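Local coordinates for protein killer cell lectin-like receptor 3 (PDB 3C8J) that acts as a disulfide-linked homodimeric receptor on mouse natural killer cells, recognising class I MHC molecules through a C-type lectin-like domain, at residues A[79-83]-A[94-98]; A[104-108]-A[191-195]. The protein carries 4 engineered substitutions. Residues are numbered along the deposited sequence.

Contact 1: residues A[79-83]-A[94-98]; sequences RGVKY and FIMNK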
ATOM      1  N   ARG A  79       0.057  -0.446  25.594  1.00 72.01           N
ATOM      2  CA  ARG A  79       0.455   0.526  24.557  1.00 71.38           C
ATOM      3  C   ARG A  79      -0.772   1.063  23.815  1.00 70.69           C
ATOM      4  O   ARG A  79      -0.801   2.246  23.409  1.00 70.88           O
ATOM      5  CB  ARG A  79       1.419  -0.079  23.514  1.00 71.54           C
ATOM      6  CG  ARG A  79       2.844   0.489  23.517  1.00 72.67           C
ATOM      7  CD  ARG A  79       2.907   2.025  23.364  1.00 73.98           C
ATOM      8  NE  ARG A  79       3.000   2.709  24.657  1.00 75.13           N
ATOM      9  CZ  ARG A  79       3.628   3.868  24.863  1.00 76.12           C
ATOM     10  NH1 ARG A  79       4.237   4.497  23.865  1.00 76.43           N
ATOM     11  NH2 ARG A  79       3.651   4.403  26.081  1.00 76.00           N
ATOM     12  N   GLY A  80      -1.759   0.179  23.616  1.00 69.26           N
ATOM     13  CA  GLY A  80      -2.942   0.494  22.807  1.00 67.27           C
ATOM     14  C   GLY A  80      -3.258  -0.389  21.594  1.00 65.74           C
ATOM     15  O   GLY A  80      -2.608  -1.411  21.337  1.00 66.22           O
ATOM     16  N   VAL A  81      -4.285   0.016  20.848  1.00 63.48           N
ATOM     17  CA  VAL A  81      -4.785  -0.740  19.722  1.00 60.70           C
ATOM     18  C   VAL A  81      -4.320  -0.040  18.462  1.00 59.51           C
ATOM     19  O   VAL A  81      -4.634   1.124  18.238  1.00 59.35           O
ATOM     20  CB  VAL A  81      -6.309  -0.772  19.728  1.00 60.16           C
ATOM     21  CG1 VAL A  81      -6.803  -1.549  18.553  1.00 59.90           C
ATOM     22  CG2 VAL A  81      -6.812  -1.387  21.004  1.00 60.49           C
ATOM     23  N   LYS A  82      -3.570  -0.745  17.629  1.00 57.92           N
ATOM     24  CA  LYS A  82      -3.132  -0.171  16.371  1.00 56.26           C
ATOM     25  C   LYS A  82      -3.157  -1.229  15.273  1.00 55.49           C
ATOM     26  O   LYS A  82      -3.200  -2.427  15.555  1.00 55.04           O
ATOM     27  CB  LYS A  82      -1.727   0.411  16.530  1.00 56.10           C
ATOM     28  CG  LYS A  82      -0.726  -0.633  16.945  1.00 55.10           C
ATOM     29  CD  LYS A  82       0.680  -0.102  17.034  1.00 53.75           C
ATOM     30  CE  LYS A  82       1.499  -0.960  18.013  1.00 52.09           C
ATOM     31  NZ  LYS A  82       1.355  -2.425  17.837  1.00 50.31           N
ATOM     32  N   TYR A  83      -3.168  -0.777  14.025  1.00 54.56           N
ATOM     33  CA  TYR A  83      -2.860  -1.644  12.887  1.00 54.27           C
ATOM     34  C   TYR A  83      -1.920  -0.886  11.956  1.00 54.23           C
ATOM     35  O   TYR A  83      -1.806   0.347  12.053  1.00 55.13           O
ATOM     36  CB  TYR A  83      -4.128  -2.131  12.148  1.00 54.29           C
ATOM     37  CG  TYR A  83      -4.877  -1.059  11.386  1.00 54.04           C
ATOM     38  CD1 TYR A  83      -4.647  -0.837  10.030  1.00 52.09           C
ATOM     39  CD2 TYR A  83      -5.810  -0.252  12.042  1.00 55.42           C
ATOM     40  CE1 TYR A  83      -5.342   0.150   9.347  1.00 55.25           C
ATOM     41  CE2 TYR A  83      -6.485   0.744  11.392  1.00 54.81           C
ATOM     42  CZ  TYR A  83      -6.265   0.949  10.050  1.00 55.54           C
ATOM     43  OH  TYR A  83      -6.979   1.959   9.436  1.00 54.76           O
ATOM     44  N   PHE A  94      -2.038   3.211  12.208  1.00 53.72           N
ATOM     45  CA  PHE A  94      -3.193   3.953  12.674  1.00 53.41           C
ATOM     46  C   PHE A  94      -3.391   3.500  14.096  1.00 54.40           C
ATOM     47  O   PHE A  94      -3.727   2.342  14.342  1.00 54.89           O
ATOM     48  CB  PHE A  94      -4.420   3.703  11.797  1.00 52.56           C
ATOM     49  CG  PHE A  94      -4.194   4.010  10.337  1.00 50.49           C
ATOM     50  CD1 PHE A  94      -3.586   3.098   9.517  1.00 48.05           C
ATOM     51  CD2 PHE A  94      -4.595   5.221   9.788  1.00 49.98           C
ATOM     52  CE1 PHE A  94      -3.368   3.376   8.171  1.00 48.20           C
ATOM     53  CE2 PHE A  94      -4.388   5.505   8.431  1.00 46.71           C
ATOM     54  CZ  PHE A  94      -3.770   4.587   7.638  1.00 48.25           C
ATOM     55  N   ILE A  95      -3.110   4.401  15.033  1.00 55.03           N
ATOM     56  CA  ILE A  95      -3.226   4.098  16.447  1.00 55.61           C
ATOM     57  C   ILE A  95      -4.619   4.498  16.923  1.00 56.40           C
ATOM     58  O   ILE A  95      -4.975   5.685  16.953  1.00 56.87           O
ATOM     59  CB  ILE A  95      -2.111   4.778  17.265  1.00 55.53           C
ATOM     60  CG1 ILE A  95      -0.758   4.434  16.646  1.00 55.12           C
ATOM     61  CG2 ILE A  95      -2.170   4.333  18.731  1.00 55.04           C
ATOM     62  CD1 ILE A  95       0.410   4.746  17.504  1.00 56.32           C
ATOM     63  N   MET A  96      -5.388   3.479  17.288  1.00 57.04           N
ATOM     64  CA  MET A  96      -6.823   3.583  17.525  1.00 57.50           C
ATOM     65  C   MET A  96      -7.210   3.731  19.004  1.00 57.79           C
ATOM     66  O   MET A  96      -8.218   3.180  19.450  1.00 57.61           O
ATOM     67  CB  MET A  96      -7.505   2.370  16.876  1.00 57.42           C
ATOM     68  CG  MET A  96      -7.282   2.292  15.361  1.00 57.86           C
ATOM     69  SD  MET A  96      -7.845   3.708  14.366  1.00 60.64           S
ATOM     70  CE  MET A  96      -9.602   3.379  14.114  1.00 58.86           C
ATOM     71  N   ASN A  97      -6.371   4.454  19.757  1.00 58.74           N
ATOM     72  CA  ASN A  97      -6.687   4.978  21.100  1.00 59.14           C
ATOM     73  C   ASN A  97      -6.655   6.476  21.007  1.00 59.13           C
ATOM     74  O   ASN A  97      -5.816   7.025  20.295  1.00 59.51           O
ATOM     75  CB  ASN A  97      -5.628   4.621  22.147  1.00 59.46           C
ATOM     76  CG  ASN A  97      -5.230   3.186  22.109  1.00 61.03           C
ATOM     77  OD1 ASN A  97      -4.475   2.767  21.227  1.00 62.45           O
ATOM     78  ND2 ASN A  97      -5.709   2.411  23.084  1.00 62.21           N
ATOM     79  N   LYS A  98      -7.517   7.140  21.768  1.00 59.23           N
ATOM     80  CA  LYS A  98      -7.587   8.582  21.757  1.00 59.21           C
ATOM     81  C   LYS A  98      -6.592   9.152  22.758  1.00 58.82           C
ATOM     82  O   LYS A  98      -6.780   9.026  23.969  1.00 58.86           O
ATOM     83  CB  LYS A  98      -9.003   9.043  22.084  1.00 59.50           C
ATOM     84  CG  LYS A  98     -10.059   8.644  21.048  1.00 60.41           C
ATOM     85  CD  LYS A  98     -11.478   8.891  21.607  1.00 60.21           C
ATOM     86  CE  LYS A  98     -12.559   8.845  20.526  1.00 60.49           C
ATOM     87  NZ  LYS A  98     -13.893   8.834  21.187  1.00 61.12           N
TER
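Y83 and F94 make the largest share of the contact between 79-83 and 94-98, with 91 and 79 Å² covered. They form an antiparallel hydrogen-bonded pair, with Y83 N to F94 O at 3.2 Å and F94 N to Y83 O at 2.9 Å, so both rings leave the same face of the sheet. Their planes lie 17° apart, yet the centroids are 4.9 Å apart and the rings are slid so far that they barely overlap. The tyrosine hydroxyl sits over one face of the F94 ring and hydrogen-bonds H130. Y83 leans across the strand pair into the angle between F94 and M96, its CE1 3.4 Å from F94 CD1 and its CE2 4.3 Å from M96 CG, which lies at the ring edge. These strands, 82-88 and 90-96, are the arms of a β-hairpin in the C-type lectin-like fold. One step on, K82 and I95 form a non-hydrogen-bonded pair, with a CA-CA distance of 4.3 Å; their side chains share the opposite face, where K82 CB lies 4.1 Å from I95 CG1 before the lysine end leads away. The bonding continues to V81, outside strand 82-88: M96 N donates to V81 O at 2.6 Å, and V81 N donates to the side-chain OD1 of N97 at 2.8 Å. That amide end fits against the bare CA of G80, 3.2 Å from OD1. A CB there would clash with OD1, and the backbone of G80 (phi 122°, psi -175°) would also jam it against the preceding carbonyl. N97, at the corner where the chain leaves the sheet, opens the 97-99 region implicated in MHC class I binding.

Contact 2: residues A[104-108]-A[191-195]; sequences CKANC and YCICG
Two disulfides fasten a helix to a strand here, in the C-type lectin-like fold: 104-108 is one turn of helix 101-110, closed by C108 N to C104 O at 3.0 Å, and 191-195 is extended within strand 190-197. The segment axes approach to 8.5 Å and cross at -43°, their N-to-C directions 43° apart. At Y191, CA to CB points away from the helix and the ring meets that of Y136. The CA-to-CB bond of C192 points toward the helix, with chi1 t like that of C104; their SG atoms bond at 2.0 Å with chi3 77°, and the CA atoms stand 5.6 Å apart. The CA-to-CB bond of I193 points away, and its side chain packs on F94 and Y136; its backbone links C192 and C194 behind the bridges, I193 N 4.2 Å from C104 SG and I193 O 4.0 Å from C108 SG. At C194, CA to CB again points toward the helix, chi1 m like that of C108, closing the second bridge, SG to SG 2.0 Å and chi3 -93°, CA atoms again 5.6 Å apart. Spacing i, i+4 on the helix thus matches i, i+2 on the strand. Between the bridges, C108 SG lies 3.8 Å from C192 SG.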
ATOM      1  N   CYS A 104       0.362  11.322  20.800  1.00 62.15           N
ATOM      2  CA  CYS A 104       0.421  10.759  19.462  1.00 61.99           C
ATOM      3  C   CYS A 104       1.843  10.828  18.922  1.00 61.68           C
ATOM      4  O   CYS A 104       2.401   9.823  18.472  1.00 61.34           O
ATOM      5  CB  CYS A 104      -0.548  11.494  18.550  1.00 62.09           C
ATOM      6  SG  CYS A 104      -0.408  11.054  16.811  1.00 63.73           S
ATOM      7  N   LYS A 105       2.441  12.009  18.988  1.00 61.50           N
ATOM      8  CA  LYS A 105       3.855  12.129  18.680  1.00 61.58           C
ATOM      9  C   LYS A 105       4.661  11.097  19.482  1.00 61.55           C
ATOM     10  O   LYS A 105       5.489  10.376  18.920  1.00 61.57           O
ATOM     11  CB  LYS A 105       4.378  13.548  18.963  1.00 61.59           C
ATOM     12  CG  LYS A 105       5.860  13.672  18.658  1.00 61.00           C
ATOM     13  CD  LYS A 105       6.361  15.073  18.631  1.00 60.47           C
ATOM     14  CE  LYS A 105       7.881  15.027  18.527  1.00 61.93           C
ATOM     15  NZ  LYS A 105       8.492  16.377  18.640  1.00 62.85           N
ATOM     16  N   ALA A 106       4.410  11.037  20.789  1.00 61.35           N
ATOM     17  CA  ALA A 106       5.124  10.124  21.676  1.00 61.40           C
ATOM     18  C   ALA A 106       5.010   8.676  21.191  1.00 61.79           C
ATOM     19  O   ALA A 106       6.032   8.028  20.964  1.00 61.76           O
ATOM     20  CB  ALA A 106       4.628  10.260  23.096  1.00 60.83           C
ATOM     21  N   ASN A 107       3.777   8.189  21.007  1.00 61.93           N
ATOM     22  CA  ASN A 107       3.549   6.798  20.624  1.00 62.49           C
ATOM     23  C   ASN A 107       4.253   6.451  19.347  1.00 62.29           C
ATOM     24  O   ASN A 107       4.890   5.410  19.252  1.00 62.62           O
ATOM     25  CB  ASN A 107       2.062   6.491  20.449  1.00 63.09           C
ATOM     26  CG  ASN A 107       1.336   6.299  21.770  1.00 64.78           C
ATOM     27  OD1 ASN A 107       1.791   6.742  22.835  1.00 65.23           O
ATOM     28  ND2 ASN A 107       0.180   5.640  21.704  1.00 66.50           N
ATOM     29  N   CYS A 108       4.124   7.334  18.359  1.00 62.29           N
ATOM     30  CA  CYS A 108       4.737   7.139  17.055  1.00 61.72           C
ATOM     31  C   CYS A 108       6.258   6.978  17.187  1.00 61.50           C
ATOM     32  O   CYS A 108       6.830   6.095  16.549  1.00 61.82           O
ATOM     33  CB  CYS A 108       4.391   8.298  16.119  1.00 61.79           C
ATOM     34  SG  CYS A 108       2.707   8.341  15.390  1.00 61.95           S
ATOM     35  N   TYR A 191      -7.575   9.899  17.766  1.00 57.79           N
ATOM     36  CA  TYR A 191      -6.734   8.860  17.197  1.00 58.45           C
ATOM     37  C   TYR A 191      -5.451   9.501  16.652  1.00 58.74           C
ATOM     38  O   TYR A 191      -5.221  10.701  16.805  1.00 58.63           O
ATOM     39  CB  TYR A 191      -7.470   8.169  16.075  1.00 58.24           C
ATOM     40  CG  TYR A 191      -8.727   7.466  16.481  1.00 59.00           C
ATOM     41  CD1 TYR A 191      -9.815   7.418  15.614  1.00 59.71           C
ATOM     42  CD2 TYR A 191      -8.830   6.818  17.715  1.00 59.55           C
ATOM     43  CE1 TYR A 191     -10.980   6.742  15.959  1.00 60.62           C
ATOM     44  CE2 TYR A 191      -9.997   6.142  18.078  1.00 59.97           C
ATOM     45  CZ  TYR A 191     -11.068   6.105  17.192  1.00 60.31           C
ATOM     46  OH  TYR A 191     -12.233   5.442  17.530  1.00 59.94           O
ATOM     47  N   CYS A 192      -4.634   8.699  15.991  1.00 59.10           N
ATOM     48  CA  CYS A 192      -3.292   9.098  15.674  1.00 58.91           C
ATOM     49  C   CYS A 192      -2.766   8.292  14.490  1.00 58.89           C
ATOM     50  O   CYS A 192      -2.955   7.071  14.440  1.00 58.71           O
ATOM     51  CB  CYS A 192      -2.456   8.847  16.918  1.00 59.07           C
ATOM     52  SG  CYS A 192      -0.732   9.040  16.742  1.00 60.66           S
ATOM     53  N   ILE A 193      -2.125   8.981  13.543  1.00 58.79           N
ATOM     54  CA  ILE A 193      -1.511   8.335  12.378  1.00 58.96           C
ATOM     55  C   ILE A 193      -0.003   8.532  12.320  1.00 59.21           C
ATOM     56  O   ILE A 193       0.477   9.666  12.312  1.00 58.80           O
ATOM     57  CB  ILE A 193      -2.076   8.839  11.026  1.00 58.94           C
ATOM     58  CG1 ILE A 193      -3.608   8.889  11.054  1.00 59.52           C
ATOM     59  CG2 ILE A 193      -1.584   7.929   9.893  1.00 57.83           C
ATOM     60  CD1 ILE A 193      -4.252   9.297   9.741  1.00 58.63           C
ATOM     61  N   CYS A 194       0.735   7.427  12.255  1.00 59.17           N
ATOM     62  CA  CYS A 194       2.181   7.488  12.093  1.00 59.12           C
ATOM     63  C   CYS A 194       2.500   7.144  10.655  1.00 58.92           C
ATOM     64  O   CYS A 194       1.825   6.316  10.066  1.00 59.75           O
ATOM     65  CB  CYS A 194       2.877   6.490  13.017  1.00 59.36           C
ATOM     66  SG  CYS A 194       2.347   6.470  14.744  1.00 59.15           S
ATOM     67  N   GLY A 195       3.524   7.758  10.079  1.00 58.53           N
ATOM     68  CA  GLY A 195       3.868   7.463   8.702  1.00 58.72           C
ATOM     69  C   GLY A 195       5.357   7.451   8.434  1.00 58.71           C
ATOM     70  O   GLY A 195       6.098   8.111   9.126  1.00 58.20           O
TER

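In the fold
Both segments of contact 1 precede those of contact 2 in sequence, and the centres of the two contacts are about 9 Å apart. They share one sheet: strand 90-96 pairs with 82-88 in contact 1 and, antiparallel, with 190-197, the strand of contact 2. The seam is direct, I95 N lying 2.7 Å from C192 O, a probable hydrogen bond, and M96 C packs 3.7 Å from Y191 CD2. Helix 101-110 also reaches contact 1 as packing, with R79 NH1 3.5 Å from N107 OD1. The hairpin 82-96, which comes first in the modelled domain, is thereby joined to the C-terminal strand, which the disulfides of contact 2 tie covalently to the helix.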